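Local coordinates for protein ornithine aminotransferase (Plasmodium falciparum, PDB 3LG0) that probably transfers the delta-amino group of ornithine to alpha-ketoglutarate with the help of pyridoxal phosphate, giving glutamate semialdehyde and glutamate, at residues A324-N329 with L348-E353; Q328-Q333 with R341-K346. All coordinates share one frame; numbering follows the deposited sequence.

Contact 1 of 2, residues A324-N329 with L348-E353; sequences APFLQN and LLCAIE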
loop_
_atom_site.group_PDB
_atom_site.type_symbol
_atom_site.label_atom_id
_atom_site.label_comp_id
_atom_site.label_asym_id
_atom_site.label_seq_id
_atom_site.Cartn_x
_atom_site.Cartn_y
_atom_site.Cartn_z
ATOM N N ALA A 324 -20.916 -22.601 11.881
ATOM C CA ALA A 324 -22.299 -22.955 11.566
ATOM C C ALA A 324 -23.201 -23.031 12.808
ATOM O O ALA A 324 -24.317 -22.507 12.802
ATOM C CB ALA A 324 -22.336 -24.266 10.792
ATOM N N PRO A 325 -22.725 -23.692 13.870
ATOM C CA PRO A 325 -23.479 -23.680 15.135
ATOM C C PRO A 325 -23.855 -22.260 15.563
ATOM O O PRO A 325 -25.022 -21.978 15.864
ATOM C CB PRO A 325 -22.481 -24.270 16.141
ATOM C CG PRO A 325 -21.571 -25.130 15.320
ATOM C CD PRO A 325 -21.505 -24.523 13.944
ATOM N N PHE A 326 -22.855 -21.381 15.607
ATOM C CA PHE A 326 -23.051 -20.005 16.046
ATOM C C PHE A 326 -24.108 -19.349 15.183
ATOM O O PHE A 326 -25.024 -18.694 15.685
ATOM C CB PHE A 326 -21.726 -19.233 15.969
ATOM C CG PHE A 326 -21.876 -17.737 16.048
ATOM C CD1 PHE A 326 -22.162 -17.116 17.250
ATOM C CD2 PHE A 326 -21.706 -16.947 14.919
ATOM C CE1 PHE A 326 -22.291 -15.735 17.328
ATOM C CE2 PHE A 326 -21.838 -15.564 14.988
ATOM C CZ PHE A 326 -22.132 -14.960 16.193
ATOM N N LEU A 327 -23.993 -19.555 13.879
ATOM C CA LEU A 327 -24.899 -18.920 12.949
ATOM C C LEU A 327 -26.318 -19.447 13.137
ATOM O O LEU A 327 -27.275 -18.675 13.120
ATOM C CB LEU A 327 -24.431 -19.143 11.510
ATOM C CG LEU A 327 -24.999 -18.185 10.478
ATOM C CD1 LEU A 327 -24.054 -16.984 10.354
ATOM C CD2 LEU A 327 -25.207 -18.889 9.124
ATOM N N GLN A 328 -26.450 -20.760 13.314
ATOM C CA GLN A 328 -27.774 -21.371 13.429
ATOM C C GLN A 328 -28.423 -20.958 14.742
ATOM O O GLN A 328 -29.586 -20.563 14.766
ATOM C CB GLN A 328 -27.707 -22.902 13.316
ATOM C CG GLN A 328 -29.080 -23.587 13.292
ATOM C CD GLN A 328 -29.958 -23.145 12.111
ATOM O OE1 GLN A 328 -29.518 -23.131 10.953
ATOM N NE2 GLN A 328 -31.213 -22.801 12.403
ATOM N N ASN A 329 -27.654 -21.057 15.823
ATOM C CA ASN A 329 -28.097 -20.640 17.144
ATOM C C ASN A 329 -28.531 -19.163 17.153
ATOM O O ASN A 329 -29.482 -18.774 17.837
ATOM C CB ASN A 329 -26.975 -20.907 18.156
ATOM C CG ASN A 329 -27.345 -20.494 19.569
ATOM O OD1 ASN A 329 -28.519 -20.268 19.884
ATOM N ND2 ASN A 329 -26.337 -20.395 20.433
ATOM N N LEU A 348 -16.834 -18.225 10.078
ATOM C CA LEU A 348 -16.901 -17.042 10.930
ATOM C C LEU A 348 -16.947 -15.758 10.104
ATOM O O LEU A 348 -16.510 -14.692 10.535
ATOM C CB LEU A 348 -15.765 -17.032 11.943
ATOM C CG LEU A 348 -15.938 -18.077 13.040
ATOM C CD1 LEU A 348 -14.729 -18.113 13.959
ATOM C CD2 LEU A 348 -17.192 -17.765 13.818
ATOM N N LEU A 349 -17.482 -15.875 8.900
ATOM C CA LEU A 349 -17.812 -14.716 8.093
ATOM C C LEU A 349 -19.324 -14.530 8.170
ATOM O O LEU A 349 -20.071 -15.136 7.416
ATOM C CB LEU A 349 -17.352 -14.912 6.641
ATOM C CG LEU A 349 -17.741 -13.822 5.635
ATOM C CD1 LEU A 349 -17.369 -12.442 6.157
ATOM C CD2 LEU A 349 -17.102 -14.062 4.281
ATOM N N CYS A 350 -19.774 -13.706 9.107
ATOM C CA CYS A 350 -21.198 -13.593 9.390
ATOM C C CYS A 350 -21.679 -12.164 9.305
ATOM O O CYS A 350 -20.881 -11.233 9.297
ATOM C CB CYS A 350 -21.499 -14.146 10.777
ATOM S SG CYS A 350 -20.697 -15.734 11.079
ATOM N N ALA A 351 -22.997 -12.002 9.237
ATOM C CA ALA A 351 -23.613 -10.688 9.186
ATOM C C ALA A 351 -25.079 -10.787 9.596
ATOM O O ALA A 351 -25.683 -11.853 9.530
ATOM C CB ALA A 351 -23.479 -10.099 7.792
ATOM N N ILE A 352 -25.641 -9.680 10.058
ATOM C CA ILE A 352 -27.073 -9.611 10.258
ATOM C C ILE A 352 -27.550 -8.476 9.395
ATOM O O ILE A 352 -27.041 -7.370 9.503
ATOM C CB ILE A 352 -27.462 -9.335 11.727
ATOM C CG1 ILE A 352 -26.964 -10.451 12.643
ATOM C CG2 ILE A 352 -28.970 -9.212 11.855
ATOM C CD1 ILE A 352 -27.264 -10.200 14.115
ATOM N N GLU A 353 -28.505 -8.742 8.516
ATOM C CA GLU A 353 -29.135 -7.664 7.766
ATOM C C GLU A 353 -30.392 -7.214 8.507
ATOM O O GLU A 353 -31.152 -8.043 8.953
ATOM C CB GLU A 353 -29.492 -8.108 6.353
ATOM C CG GLU A 353 -30.337 -7.088 5.624
ATOM C CD GLU A 353 -30.495 -7.380 4.147
ATOM O OE1 GLU A 353 -29.867 -8.339 3.645
ATOM O OE2 GLU A 353 -31.242 -6.632 3.479
#
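F326 and L327 of helix 315-333 both touch C350 of strand 349-354. This is helix-on-sheet packing in the C-terminal part of a class-III aminotransferase. The strand belongs to the mixed sheet that includes 382-385 and 340-346. The closest pair of CA atoms across the contact is L327 with C350, 7.4 Å apart.

The first interaction is a sulfur-aromatic contact. C350 SG lies 5.2 Å from the centroid of the F326 ring and 86° off the ring normal. The sulfur therefore meets the edge of the ring, near its plane, and not a face. CE2 of F326 is the ring atom nearest to C350 SG, at 4.1 Å, and CD2 of F326 stands almost as close. CG of F326 is anti to its own backbone N (chi1 165°), which carries the ring off the helix to the sulfur. The same ring also packs on L396, T400 and I403 of helix 393-412, so it touches both that helix and the sheet.

The second interaction is apolar packing by one branch of L327. Its CD1 methyl meets both side-chain atoms of C350. The cysteine thus has an aromatic edge and a methyl group as neighbours. C350 also packs on L385 of the adjoining strand and is hydrogen-bonded to it through the backbone. L327 also packs on V343 of strand 340-346, on the side away from C350.

The contact is small and buried, and it is built on one cysteine. CD1 of L327 comes to 3.7 Å from C350 SG and 3.8 Å from C350 CB.

Contact 2 of 2, residues Q328-Q333 with R341-K346; sequences QNLKEQ and REVRGK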
loop_
_atom_site.group_PDB
_atom_site.type_symbol
_atom_site.label_atom_id
_atom_site.label_comp_id
_atom_site.label_asym_id
_atom_site.label_seq_id
_atom_site.Cartn_x
_atom_site.Cartn_y
_atom_site.Cartn_z
ATOM N N GLN A 328 -26.450 -20.760 13.314
ATOM C CA GLN A 328 -27.774 -21.371 13.429
ATOM C C GLN A 328 -28.423 -20.958 14.742
ATOM O O GLN A 328 -29.586 -20.563 14.766
ATOM C CB GLN A 328 -27.707 -22.902 13.316
ATOM C CG GLN A 328 -29.080 -23.587 13.292
ATOM C CD GLN A 328 -29.958 -23.145 12.111
ATOM O OE1 GLN A 328 -29.518 -23.131 10.953
ATOM N NE2 GLN A 328 -31.213 -22.801 12.403
ATOM N N ASN A 329 -27.654 -21.057 15.823
ATOM C CA ASN A 329 -28.097 -20.640 17.144
ATOM C C ASN A 329 -28.531 -19.163 17.153
ATOM O O ASN A 329 -29.482 -18.774 17.837
ATOM C CB ASN A 329 -26.975 -20.907 18.156
ATOM C CG ASN A 329 -27.345 -20.494 19.569
ATOM O OD1 ASN A 329 -28.519 -20.268 19.884
ATOM N ND2 ASN A 329 -26.337 -20.395 20.433
ATOM N N LEU A 330 -27.838 -18.342 16.372
ATOM C CA LEU A 330 -28.189 -16.936 16.244
ATOM C C LEU A 330 -29.479 -16.781 15.448
ATOM O O LEU A 330 -30.359 -16.005 15.820
ATOM C CB LEU A 330 -27.052 -16.182 15.564
ATOM C CG LEU A 330 -26.922 -14.671 15.724
ATOM C CD1 LEU A 330 -26.785 -14.301 17.179
ATOM C CD2 LEU A 330 -25.719 -14.171 14.947
ATOM N N LYS A 331 -29.594 -17.528 14.354
ATOM C CA LYS A 331 -30.799 -17.504 13.528
ATOM C C LYS A 331 -32.036 -17.896 14.344
ATOM O O LYS A 331 -33.133 -17.354 14.152
ATOM C CB LYS A 331 -30.641 -18.468 12.361
ATOM C CG LYS A 331 -31.833 -18.537 11.428
ATOM C CD LYS A 331 -31.441 -19.262 10.151
ATOM C CE LYS A 331 -32.548 -19.250 9.115
ATOM N NZ LYS A 331 -33.614 -20.216 9.452
ATOM N N GLU A 332 -31.838 -18.849 15.249
ATOM C CA GLU A 332 -32.889 -19.318 16.132
ATOM C C GLU A 332 -33.321 -18.259 17.145
ATOM O O GLU A 332 -34.516 -17.968 17.270
ATOM C CB GLU A 332 -32.456 -20.603 16.851
ATOM C CG GLU A 332 -33.159 -21.854 16.354
ATOM C CD GLU A 332 -34.634 -21.887 16.758
ATOM O OE1 GLU A 332 -35.505 -22.084 15.879
ATOM O OE2 GLU A 332 -34.924 -21.702 17.961
ATOM N N GLN A 333 -32.357 -17.680 17.859
ATOM C CA GLN A 333 -32.679 -16.743 18.934
ATOM C C GLN A 333 -33.233 -15.419 18.440
ATOM O O GLN A 333 -33.739 -14.634 19.231
ATOM C CB GLN A 333 -31.470 -16.511 19.835
ATOM C CG GLN A 333 -30.982 -17.783 20.517
ATOM C CD GLN A 333 -30.025 -17.503 21.649
ATOM O OE1 GLN A 333 -29.025 -18.201 21.816
ATOM N NE2 GLN A 333 -30.325 -16.476 22.439
ATOM N N ARG A 341 -33.877 -8.750 9.419
ATOM C CA ARG A 341 -34.348 -9.261 8.137
ATOM C C ARG A 341 -33.788 -10.646 7.857
ATOM O O ARG A 341 -34.507 -11.523 7.404
ATOM C CB ARG A 341 -33.945 -8.338 7.003
ATOM C CG ARG A 341 -34.019 -8.997 5.639
ATOM C CD ARG A 341 -35.259 -8.584 4.872
ATOM N NE ARG A 341 -35.301 -7.140 4.656
ATOM C CZ ARG A 341 -36.421 -6.448 4.483
ATOM N NH1 ARG A 341 -37.590 -7.075 4.508
ATOM N NH2 ARG A 341 -36.376 -5.133 4.295
ATOM N N GLU A 342 -32.501 -10.838 8.126
ATOM C CA GLU A 342 -31.843 -12.115 7.858
ATOM C C GLU A 342 -30.473 -12.233 8.529
ATOM O O GLU A 342 -29.723 -11.264 8.599
ATOM C CB GLU A 342 -31.674 -12.330 6.346
ATOM C CG GLU A 342 -31.065 -13.694 5.995
ATOM C CD GLU A 342 -30.924 -13.943 4.484
ATOM O OE1 GLU A 342 -30.854 -12.965 3.697
ATOM O OE2 GLU A 342 -30.874 -15.133 4.085
ATOM N N VAL A 343 -30.161 -13.426 9.022
ATOM C CA VAL A 343 -28.827 -13.760 9.467
ATOM C C VAL A 343 -28.140 -14.515 8.323
ATOM O O VAL A 343 -28.711 -15.454 7.783
ATOM C CB VAL A 343 -28.850 -14.631 10.729
ATOM C CG1 VAL A 343 -27.426 -14.976 11.159
ATOM C CG2 VAL A 343 -29.596 -13.931 11.857
ATOM N N ARG A 344 -26.933 -14.092 7.934
ATOM C CA ARG A 344 -26.193 -14.728 6.830
ATOM C C ARG A 344 -24.770 -15.028 7.217
ATOM O O ARG A 344 -24.220 -14.397 8.118
ATOM C CB ARG A 344 -26.122 -13.831 5.601
ATOM C CG ARG A 344 -27.416 -13.680 4.852
ATOM C CD ARG A 344 -27.190 -13.001 3.520
ATOM N NE ARG A 344 -26.788 -11.609 3.652
ATOM C CZ ARG A 344 -27.638 -10.585 3.672
ATOM N NH1 ARG A 344 -28.947 -10.792 3.583
ATOM N NH2 ARG A 344 -27.185 -9.346 3.779
ATOM N N GLY A 345 -24.156 -15.973 6.513
ATOM C CA GLY A 345 -22.770 -16.286 6.793
ATOM C C GLY A 345 -22.270 -17.650 6.379
ATOM O O GLY A 345 -22.999 -18.466 5.834
ATOM N N LYS A 346 -20.990 -17.875 6.645
ATOM C CA LYS A 346 -20.337 -19.137 6.403
ATOM C C LYS A 346 -19.097 -19.109 7.251
ATOM O O LYS A 346 -18.369 -18.124 7.233
ATOM C CB LYS A 346 -19.967 -19.281 4.918
ATOM C CG LYS A 346 -19.144 -20.524 4.596
ATOM C CD LYS A 346 -19.220 -20.860 3.102
ATOM C CE LYS A 346 -20.601 -21.428 2.762
ATOM N NZ LYS A 346 -20.897 -21.475 1.306
#
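The last turn of helix 315-333 packs on the edge strand 340-346 of the mixed sheet, and V343 is the strand residue that meets it. Helix and strand follow each other in the chain, joined by a short connection. K331 and V343 have the closest CA atoms across the contact, 5.9 Å apart.

The contact is apolar. V343 points its side chain at the helix and uses its two methyls on different residues. CG1 lies anti to the backbone N (chi1 179°) and faces L330, with L330 CD2 at 4.2 Å from V343 CG1. CG2 is directed at the helix backbone and lies 4.1 Å from K331 CA. The valine thus rests partly against the main chain of the helix, which fits the close approach of the two backbones. The amine end of K331 leads away from the strand. L330 is buried and also packs on I403 of helix 393-412 and on L385.

The other side of the strand is polar. R344 NH1 donates to E342 OE1 at 2.9 Å, with an N-H...acceptor angle of 148°, as part of a salt bridge. The oxygen lies in the guanidinium plane, but the donor comes from above the carboxylate plane, 41° out of it. R344 also binds E353 and the carbonyl oxygens of G207 and V208, so several bonds fix its guanidinium.

R341 and E342 both face E353 on the neighbouring strand. This is a classic beta bulge in the antiparallel pair 340-346 and 349-354, beside a helix packed on the sheet.

Overall arrangement
Contacts 1 and 2 are neighbours, with centres about 5 Å apart. Both start from helix 315-333 and share Q328 and N329. The helix comes first in the chain, then strand 340-346, then strand 349-354. The two strands pair antiparallel in one mixed sheet, with 340-346 at its edge within this chain. The same helix therefore packs over both. The contacts also touch directly. L327 CD1 packs 3.4 Å from R344 O, and C350 CB lies 3.8 Å from the same R344 O. Together they join helix and sheet in the C-terminal part of the chain. This is structural packing, away from the lysine that, by similarity, carries pyridoxal phosphate.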